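Local structure of naphthalene dioxygenase large subunit (Rhodococcus sp., 2B1X) at residues A26-P31 against W203-D208; D69-C74 against G157-H162; F340-E343 against W349-D352. The protein is the large subunit of a Rieske-type non-haem iron oxygenase, pairing a [2Fe-2S] cluster domain with a mononuclear iron domain of the Bet v 1-like class. All blocks are in the same frame, centred on the assembly; numbering follows the deposited sequence.

How the interactions relate
Interaction 1 joins the loop before helix 31-40 to helix 204-212, so it closes a long loop of chain. Interaction 2 is nested inside that loop, where strand 69-75 meets the end of strand 154-158. Interaction 3 follows later, as strand 333-343 turns back through a short connection into helix 348-361. The three do not touch: their centres lie about 23 Å (1 and 2), 32 Å (1 and 3) and 29 Å (2 and 3) apart, with 1 and 3 on opposite sides of the chain's centre. Interaction 1 attaches an N-terminal loop to a helix of the iron domain, interaction 3 packs a strand on a helix within it, and interaction 2 lies between two sheets at the Rieske end.

Interaction 1 (A26-P31 against W203-D208); sequences AIINDP and WKLGAD
Lys204 meets Ile27 at the main chain: its CE sits 3.1 Å from Ile27 O, and NZ lies 3.3 Å from the same oxygen. The side chain runs straight at first, then bends at chi3 (-61°) and chi4 (-66°), and this hook brings the last two atoms to the carbonyl. The next carbonyl along the loop is also close, with Ile28 O 4.2 Å from Lys204 NZ, so the end of the lysine lies among main-chain oxygens. Beside it is one loose apolar touch, where the branch methyl CG2 of Ile28 faces CD1 of Leu205 at 4.3 Å. All four residues are buried.

The segment 203-208 runs into helix 204-212 of the iron domain, the helix that leads toward the iron ligands His216 and His221. The side chain of Leu205 is about 11 Å from the bound iron(III) ion. Within the segment, Asp208 N donates to Lys204 O at 2.8 Å, and CG of Lys204 rests 3.4 Å above one face of the Trp203 ring, near its rim. The near part of the lysine chain is thus laid against the indole, while its far part turns to the loop.

The charged end is held from outside the two segments: Lys204 NZ makes a salt bridge to Glu37 OE2 and a hydrogen bond to Asn202 OD1, while the other carboxylate oxygen, Glu37 OE1, takes the indole NE1 of Trp203. Farther out, Trp431 of helix 422-436 packs against both Ile27 and Lys204. Asp208, four residues beyond Lys204, is salt-bridged to Arg91 of the second subunit, a residue lining the pocket of that subunit's Fe2S2 cluster.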
loop_
_atom_site.group_PDB
_atom_site.type_symbol
_atom_site.label_atom_id
_atom_site.label_comp_id
_atom_site.label_asym_id
_atom_site.label_seq_id
_atom_site.Cartn_x
_atom_site.Cartn_y
_atom_site.Cartn_z
ATOM N N ALA A 26 7.697 -15.810 19.274
ATOM C CA ALA A 26 6.735 -14.736 19.186
ATOM C C ALA A 26 7.404 -13.360 19.147
ATOM O O ALA A 26 6.738 -12.368 18.850
ATOM C CB ALA A 26 5.769 -14.800 20.345
ATOM N N ILE A 27 8.706 -13.292 19.405
ATOM C CA ILE A 27 9.372 -11.987 19.475
ATOM C C ILE A 27 9.731 -11.366 18.122
ATOM O O ILE A 27 10.048 -10.181 18.072
ATOM C CB ILE A 27 10.618 -12.036 20.359
ATOM C CG1 ILE A 27 11.721 -12.839 19.657
ATOM C CG2 ILE A 27 10.280 -12.564 21.757
ATOM C CD1 ILE A 27 13.091 -12.625 20.247
ATOM N N ILE A 28 9.650 -12.138 17.041
ATOM C CA ILE A 28 10.125 -11.684 15.745
ATOM C C ILE A 28 9.189 -10.725 14.990
ATOM O O ILE A 28 9.613 -9.651 14.535
ATOM C CB ILE A 28 10.528 -12.899 14.846
ATOM C CG1 ILE A 28 11.756 -13.609 15.433
ATOM C CG2 ILE A 28 10.835 -12.442 13.432
ATOM C CD1 ILE A 28 11.990 -14.982 14.857
ATOM N N ASN A 29 7.939 -11.128 14.834
ATOM C CA ASN A 29 6.988 -10.371 14.031
ATOM C C ASN A 29 5.635 -10.318 14.755
ATOM O O ASN A 29 4.795 -11.196 14.566
ATOM C CB ASN A 29 6.848 -11.037 12.659
ATOM C CG ASN A 29 5.894 -10.308 11.750
ATOM O OD1 ASN A 29 5.364 -9.237 12.105
ATOM N ND2 ASN A 29 5.620 -10.894 10.585
ATOM N N ASP A 30 5.449 -9.313 15.596
ATOM C CA ASP A 30 4.211 -9.158 16.366
ATOM C C ASP A 30 3.904 -7.681 16.650
ATOM O O ASP A 30 4.762 -6.988 17.166
ATOM C CB ASP A 30 4.351 -9.935 17.675
ATOM C CG ASP A 30 3.070 -9.958 18.457
ATOM O OD1 ASP A 30 2.932 -9.131 19.384
ATOM O OD2 ASP A 30 2.135 -10.728 18.188
ATOM N N PRO A 31 2.678 -7.202 16.359
ATOM C CA PRO A 31 2.353 -5.778 16.548
ATOM C C PRO A 31 2.541 -5.309 18.011
ATOM O O PRO A 31 3.053 -4.216 18.218
ATOM C CB PRO A 31 0.879 -5.672 16.138
ATOM C CG PRO A 31 0.595 -6.880 15.356
ATOM C CD PRO A 31 1.524 -7.964 15.854
ATOM N N TRP A 203 13.854 -5.866 12.231
ATOM C CA TRP A 203 15.235 -5.417 12.474
ATOM C C TRP A 203 16.141 -6.377 13.273
ATOM O O TRP A 203 17.376 -6.459 13.040
ATOM C CB TRP A 203 15.181 -4.028 13.158
ATOM C CG TRP A 203 14.707 -4.033 14.606
ATOM C CD1 TRP A 203 13.410 -3.935 15.063
ATOM C CD2 TRP A 203 15.521 -4.174 15.761
ATOM N NE1 TRP A 203 13.383 -3.986 16.441
ATOM C CE2 TRP A 203 14.667 -4.146 16.895
ATOM C CE3 TRP A 203 16.897 -4.367 15.967
ATOM C CZ2 TRP A 203 15.155 -4.258 18.205
ATOM C CZ3 TRP A 203 17.371 -4.459 17.257
ATOM C CH2 TRP A 203 16.507 -4.410 18.358
ATOM N N LYS A 204 15.555 -7.095 14.229
ATOM C CA LYS A 204 16.320 -7.965 15.132
ATOM C C LYS A 204 17.043 -9.073 14.399
ATOM O O LYS A 204 18.049 -9.587 14.886
ATOM C CB LYS A 204 15.425 -8.575 16.244
ATOM C CG LYS A 204 15.012 -7.594 17.361
ATOM C CD LYS A 204 14.105 -8.245 18.481
ATOM C CE LYS A 204 12.789 -8.774 17.912
ATOM N NZ LYS A 204 11.919 -7.593 17.395
ATOM N N LEU A 205 16.551 -9.463 13.228
ATOM C CA LEU A 205 17.171 -10.542 12.479
ATOM C C LEU A 205 18.531 -10.130 11.917
ATOM O O LEU A 205 19.423 -10.980 11.812
ATOM C CB LEU A 205 16.237 -11.037 11.361
ATOM C CG LEU A 205 14.867 -11.628 11.784
ATOM C CD1 LEU A 205 13.970 -11.902 10.579
ATOM C CD2 LEU A 205 15.143 -12.943 12.527
ATOM N N GLY A 206 18.675 -8.855 11.508
ATOM C CA GLY A 206 19.970 -8.297 11.138
ATOM C C GLY A 206 20.889 -8.213 12.354
ATOM O O GLY A 206 22.046 -8.613 12.311
ATOM N N ALA A 207 20.360 -7.714 13.461
ATOM C CA ALA A 207 21.158 -7.595 14.669
ATOM C C ALA A 207 21.667 -8.969 15.185
ATOM O O ALA A 207 22.864 -9.123 15.533
ATOM C CB ALA A 207 20.344 -6.848 15.728
ATOM N N ASP A 208 20.777 -9.965 15.183
ATOM C CA ASP A 208 21.057 -11.371 15.573
ATOM C C ASP A 208 22.169 -11.985 14.706
ATOM O O ASP A 208 23.079 -12.686 15.194
ATOM C CB ASP A 208 19.740 -12.191 15.403
ATOM C CG ASP A 208 19.902 -13.694 15.645
ATOM O OD1 ASP A 208 20.025 -14.496 14.653
ATOM O OD2 ASP A 208 19.895 -14.186 16.799
#

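Interaction 2 (D69-C74 against G157-H162); sequences DQFIVC and GSLDPH
Two antiparallel sheets meet here: the four-stranded sheet of the Rieske domain that contains strand 69-75, and the three-stranded one whose middle strand, 154-158, has just run out into a loop. Across the join, Leu159 reaches toward Phe71 and Asp69, two residues on the same side of their strand.

The closest approach is from CD1 of Leu159 to CZ of Phe71, 3.7 Å, with CE1 of that ring at 4.1 Å from the same methyl. The leucine comes at the ring obliquely, touching its far corner. Phe71 is set up for this by its first torsion, which turns CG opposite the carbonyl carbon (chi1 -68°). The second methyl of Leu159, CD2, approaches Asp69 OD2 at 4.2 Å. Leu159 itself adopts an unusual conformation, with chi1 at -100° and chi2 at 13°, away from the staggered positions.

The loop carrying Leu159 is shaped by two small turns. Ser158 OG accepts from Asp160 N at 3.1 Å in an ST turn, and also bonds to His44 O. Asp160 OD1 then accepts from His162 N at 2.9 Å, met from well above the carboxylate plane, in an Asx turn.

A third subunit reaches this spot. Its Phe387 N and Ala388 N donate to OD2 and OD1 of Asp69, while its Phe387 and Gln386 pack on Phe71 and Leu159.

Between the two segments themselves no hydrogen bond forms, so these two segments meet by van der Waals contact alone. The buried carboxylate of Asp69 is satisfied instead by backbone N-H groups of the third subunit, which ties this corner of the fold to the subunit interface.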
loop_
_atom_site.group_PDB
_atom_site.type_symbol
_atom_site.label_atom_id
_atom_site.label_comp_id
_atom_site.label_asym_id
_atom_site.label_seq_id
_atom_site.Cartn_x
_atom_site.Cartn_y
_atom_site.Cartn_z
ATOM N N ASP A 69 10.956 9.018 15.491
ATOM C CA ASP A 69 11.398 10.384 15.813
ATOM C C ASP A 69 12.554 10.820 14.935
ATOM O O ASP A 69 13.552 10.096 14.784
ATOM C CB ASP A 69 11.791 10.554 17.263
ATOM C CG ASP A 69 10.589 10.683 18.158
ATOM O OD1 ASP A 69 9.836 11.683 18.017
ATOM O OD2 ASP A 69 10.323 9.803 19.004
ATOM N N GLN A 70 12.421 12.039 14.413
ATOM C CA GLN A 70 13.354 12.575 13.473
ATOM C C GLN A 70 14.171 13.694 14.114
ATOM O O GLN A 70 13.597 14.616 14.693
ATOM C CB GLN A 70 12.581 13.074 12.252
ATOM C CG GLN A 70 13.456 13.306 11.039
ATOM C CD GLN A 70 12.668 13.927 9.896
ATOM O OE1 GLN A 70 12.224 15.028 10.026
ATOM N NE2 GLN A 70 12.518 13.217 8.784
ATOM N N PHE A 71 15.505 13.602 13.992
ATOM C CA PHE A 71 16.428 14.530 14.629
ATOM C C PHE A 71 17.371 15.145 13.634
ATOM O O PHE A 71 17.884 14.449 12.756
ATOM C CB PHE A 71 17.237 13.834 15.742
ATOM C CG PHE A 71 16.410 13.450 16.916
ATOM C CD1 PHE A 71 15.761 12.206 16.953
ATOM C CD2 PHE A 71 16.225 14.354 17.973
ATOM C CE1 PHE A 71 14.945 11.854 18.052
ATOM C CE2 PHE A 71 15.413 14.016 19.077
ATOM C CZ PHE A 71 14.759 12.771 19.103
ATOM N N ILE A 72 17.593 16.456 13.750
ATOM C CA ILE A 72 18.712 17.091 13.043
ATOM C C ILE A 72 19.988 16.874 13.864
ATOM O O ILE A 72 20.043 17.220 15.058
ATOM C CB ILE A 72 18.457 18.627 12.884
ATOM C CG1 ILE A 72 17.225 18.893 12.022
ATOM C CG2 ILE A 72 19.642 19.315 12.282
ATOM C CD1 ILE A 72 16.658 20.306 12.273
ATOM N N VAL A 73 21.010 16.303 13.229
ATOM C CA VAL A 73 22.271 16.103 13.904
ATOM C C VAL A 73 23.246 17.015 13.188
ATOM O O VAL A 73 23.478 16.835 12.012
ATOM C CB VAL A 73 22.713 14.600 13.864
ATOM C CG1 VAL A 73 24.109 14.413 14.528
ATOM C CG2 VAL A 73 21.665 13.745 14.557
ATOM N N CYS A 74 23.770 18.018 13.879
ATOM C CA CYS A 74 24.543 19.052 13.194
ATOM C C CYS A 74 25.755 19.523 13.976
ATOM O O CYS A 74 25.873 19.269 15.173
ATOM C CB CYS A 74 23.650 20.238 12.817
ATOM S SG CYS A 74 22.938 21.155 14.209
ATOM N N GLY A 157 22.404 8.710 20.427
ATOM C CA GLY A 157 21.422 9.396 21.235
ATOM C C GLY A 157 20.530 8.453 21.992
ATOM O O GLY A 157 20.322 7.274 21.606
ATOM N N SER A 158 20.021 8.947 23.102
ATOM C CA SER A 158 19.046 8.196 23.877
ATOM C C SER A 158 17.883 9.125 24.207
ATOM O O SER A 158 18.073 10.321 24.480
ATOM C CB SER A 158 19.663 7.600 25.153
ATOM O OG SER A 158 18.626 7.177 26.035
ATOM N N LEU A 159 16.683 8.569 24.178
ATOM C CA LEU A 159 15.483 9.324 24.525
ATOM C C LEU A 159 15.282 9.489 26.041
ATOM O O LEU A 159 14.361 10.204 26.483
ATOM C CB LEU A 159 14.268 8.636 23.886
ATOM C CG LEU A 159 13.734 9.234 22.581
ATOM C CD1 LEU A 159 14.654 10.272 21.864
ATOM C CD2 LEU A 159 13.178 8.181 21.626
ATOM N N ASP A 160 16.119 8.808 26.825
ATOM C CA ASP A 160 15.978 8.730 28.275
ATOM C C ASP A 160 16.977 9.696 28.940
ATOM O O ASP A 160 18.201 9.534 28.810
ATOM C CB ASP A 160 16.198 7.276 28.719
ATOM C CG ASP A 160 16.112 7.079 30.231
ATOM O OD1 ASP A 160 15.816 8.032 30.997
ATOM O OD2 ASP A 160 16.304 5.960 30.726
ATOM N N PRO A 161 16.463 10.740 29.582
ATOM C CA PRO A 161 17.326 11.729 30.232
ATOM C C PRO A 161 18.137 11.126 31.372
ATOM O O PRO A 161 19.188 11.678 31.706
ATOM C CB PRO A 161 16.331 12.801 30.738
ATOM C CG PRO A 161 15.035 12.191 30.695
ATOM C CD PRO A 161 15.041 11.078 29.708
ATOM N N HIS A 162 17.684 9.993 31.912
ATOM C CA HIS A 162 18.329 9.348 33.065
ATOM C C HIS A 162 19.132 8.094 32.679
ATOM O O HIS A 162 19.489 7.296 33.538
ATOM C CB HIS A 162 17.289 9.002 34.139
ATOM C CG HIS A 162 16.429 10.155 34.536
ATOM N ND1 HIS A 162 16.942 11.304 35.096
ATOM C CD2 HIS A 162 15.094 10.352 34.428
ATOM C CE1 HIS A 162 15.962 12.155 35.330
ATOM N NE2 HIS A 162 14.829 11.605 34.928
#

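Interaction 3 (F340-E343 against W349-D352); sequences FLVE and WFKD
Val342 and Lys351 carry this contact, and the two methyls of the valine meet different residues of the helix. CG1 lies 3.8 Å from CG of Lys351 and also near CD, while CG2 comes to 4.0 Å from CE1 of Phe350. The valine has chi1 at 67°, with CG1 tucked between the backbone N and the carbonyl carbon and CG2 turned away from the N, so both methyls can be used at once.

Lys351 crosses the valine at about a right angle. Beyond CG its chain is fully extended, so it runs on across the strand end until CE stands 3.6 Å from Glu343 O. Phe350 offers Val342 its ring edge, with CG2 lying close to the ring plane, and the two side chains slide past each other in opposite directions; CG of Phe350 points opposite the backbone N (chi1 -178°), which swings the ring back toward the strand. Farther back along the strand, Phe340 CZ comes obliquely to 4.0 Å from Lys351 O, its ring carried there by a similar first torsion (chi1 167°).

The two segments are a strand and the helix that follows it after a short connection: strand 333-343 of the large sheet in the iron domain, and helix 348-361 folded back on its end. Phe340 continues the packing along that helix onto Tyr355 and Tyr358, and meets Met64 of the small subunit.

The polar ends have outside partners, Glu343 OE1 being salt-bridged to Arg183. What joins strand and helix directly is largely apolar, with two carbonyl oxygens touching carbon atoms: methyls, a ring edge and the hydrocarbon length of a lysine whose ammonium is anchored by Gln189 OE1 of strand 188-199 and by Lys344 O.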
loop_
_atom_site.group_PDB
_atom_site.type_symbol
_atom_site.label_atom_id
_atom_site.label_comp_id
_atom_site.label_asym_id
_atom_site.label_seq_id
_atom_site.Cartn_x
_atom_site.Cartn_y
_atom_site.Cartn_z
ATOM N N PHE A 340 29.836 2.945 4.431
ATOM C CA PHE A 340 31.204 2.479 4.176
ATOM C C PHE A 340 32.170 3.482 4.789
ATOM O O PHE A 340 32.019 4.695 4.586
ATOM C CB PHE A 340 31.459 2.336 2.669
ATOM C CG PHE A 340 32.924 2.164 2.308
ATOM C CD1 PHE A 340 33.562 0.939 2.513
ATOM C CD2 PHE A 340 33.655 3.226 1.814
ATOM C CE1 PHE A 340 34.913 0.759 2.199
ATOM C CE2 PHE A 340 35.038 3.076 1.495
ATOM C CZ PHE A 340 35.658 1.832 1.691
ATOM N N LEU A 341 33.166 2.984 5.540
ATOM C CA LEU A 341 34.135 3.863 6.188
ATOM C C LEU A 341 35.548 3.445 5.848
ATOM O O LEU A 341 35.805 2.278 5.603
ATOM C CB LEU A 341 33.966 3.865 7.709
ATOM C CG LEU A 341 32.639 4.426 8.281
ATOM C CD1 LEU A 341 31.606 3.386 8.285
ATOM C CD2 LEU A 341 32.864 4.962 9.705
ATOM N N VAL A 342 36.461 4.409 5.828
ATOM C CA VAL A 342 37.885 4.120 5.574
ATOM C C VAL A 342 38.722 5.214 6.255
ATOM O O VAL A 342 38.253 6.352 6.459
ATOM C CB VAL A 342 38.182 3.979 4.047
ATOM C CG1 VAL A 342 37.996 5.320 3.298
ATOM C CG2 VAL A 342 39.573 3.329 3.761
ATOM N N GLU A 343 39.950 4.860 6.633
ATOM C CA GLU A 343 40.827 5.784 7.342
ATOM C C GLU A 343 41.094 6.958 6.418
ATOM O O GLU A 343 41.400 6.747 5.244
ATOM C CB GLU A 343 42.129 5.065 7.725
ATOM C CG GLU A 343 42.002 4.135 8.936
ATOM C CD GLU A 343 41.361 2.762 8.659
ATOM O OE1 GLU A 343 41.138 2.029 9.654
ATOM O OE2 GLU A 343 41.072 2.396 7.477
ATOM N N TRP A 349 44.459 4.779 -3.647
ATOM C CA TRP A 349 44.333 3.484 -4.289
ATOM C C TRP A 349 43.601 2.515 -3.341
ATOM O O TRP A 349 42.716 1.767 -3.783
ATOM C CB TRP A 349 45.700 2.931 -4.769
ATOM C CG TRP A 349 46.661 2.519 -3.682
ATOM C CD1 TRP A 349 47.702 3.254 -3.193
ATOM C CD2 TRP A 349 46.677 1.283 -2.962
ATOM N NE1 TRP A 349 48.370 2.549 -2.217
ATOM C CE2 TRP A 349 47.760 1.336 -2.052
ATOM C CE3 TRP A 349 45.894 0.121 -3.000
ATOM C CZ2 TRP A 349 48.073 0.279 -1.183
ATOM C CZ3 TRP A 349 46.192 -0.921 -2.135
ATOM C CH2 TRP A 349 47.275 -0.835 -1.232
ATOM N N PHE A 350 43.965 2.547 -2.050
ATOM C CA PHE A 350 43.347 1.653 -1.068
ATOM C C PHE A 350 41.882 1.987 -0.800
ATOM O O PHE A 350 41.058 1.079 -0.644
ATOM C CB PHE A 350 44.128 1.640 0.236
ATOM C CG PHE A 350 43.569 0.705 1.254
ATOM C CD1 PHE A 350 42.610 1.153 2.186
ATOM C CD2 PHE A 350 43.983 -0.624 1.295
ATOM C CE1 PHE A 350 42.092 0.287 3.137
ATOM C CE2 PHE A 350 43.458 -1.498 2.249
ATOM C CZ PHE A 350 42.516 -1.026 3.168
ATOM N N LYS A 351 41.562 3.277 -0.747
ATOM C CA LYS A 351 40.166 3.722 -0.552
ATOM C C LYS A 351 39.241 3.169 -1.643
ATOM O O LYS A 351 38.183 2.605 -1.351
ATOM C CB LYS A 351 40.079 5.254 -0.508
ATOM C CG LYS A 351 40.705 5.883 0.743
ATOM C CD LYS A 351 40.386 7.394 0.836
ATOM C CE LYS A 351 41.259 8.113 1.863
ATOM N NZ LYS A 351 40.865 9.531 2.056
ATOM N N ASP A 352 39.672 3.289 -2.895
ATOM C CA ASP A 352 38.931 2.748 -4.028
ATOM C C ASP A 352 38.802 1.217 -3.983
ATOM O O ASP A 352 37.716 0.660 -4.177
ATOM C CB ASP A 352 39.586 3.156 -5.350
ATOM C CG ASP A 352 38.694 2.845 -6.546
ATOM O OD1 ASP A 352 37.520 3.293 -6.549
ATOM O OD2 ASP A 352 39.044 2.138 -7.503
#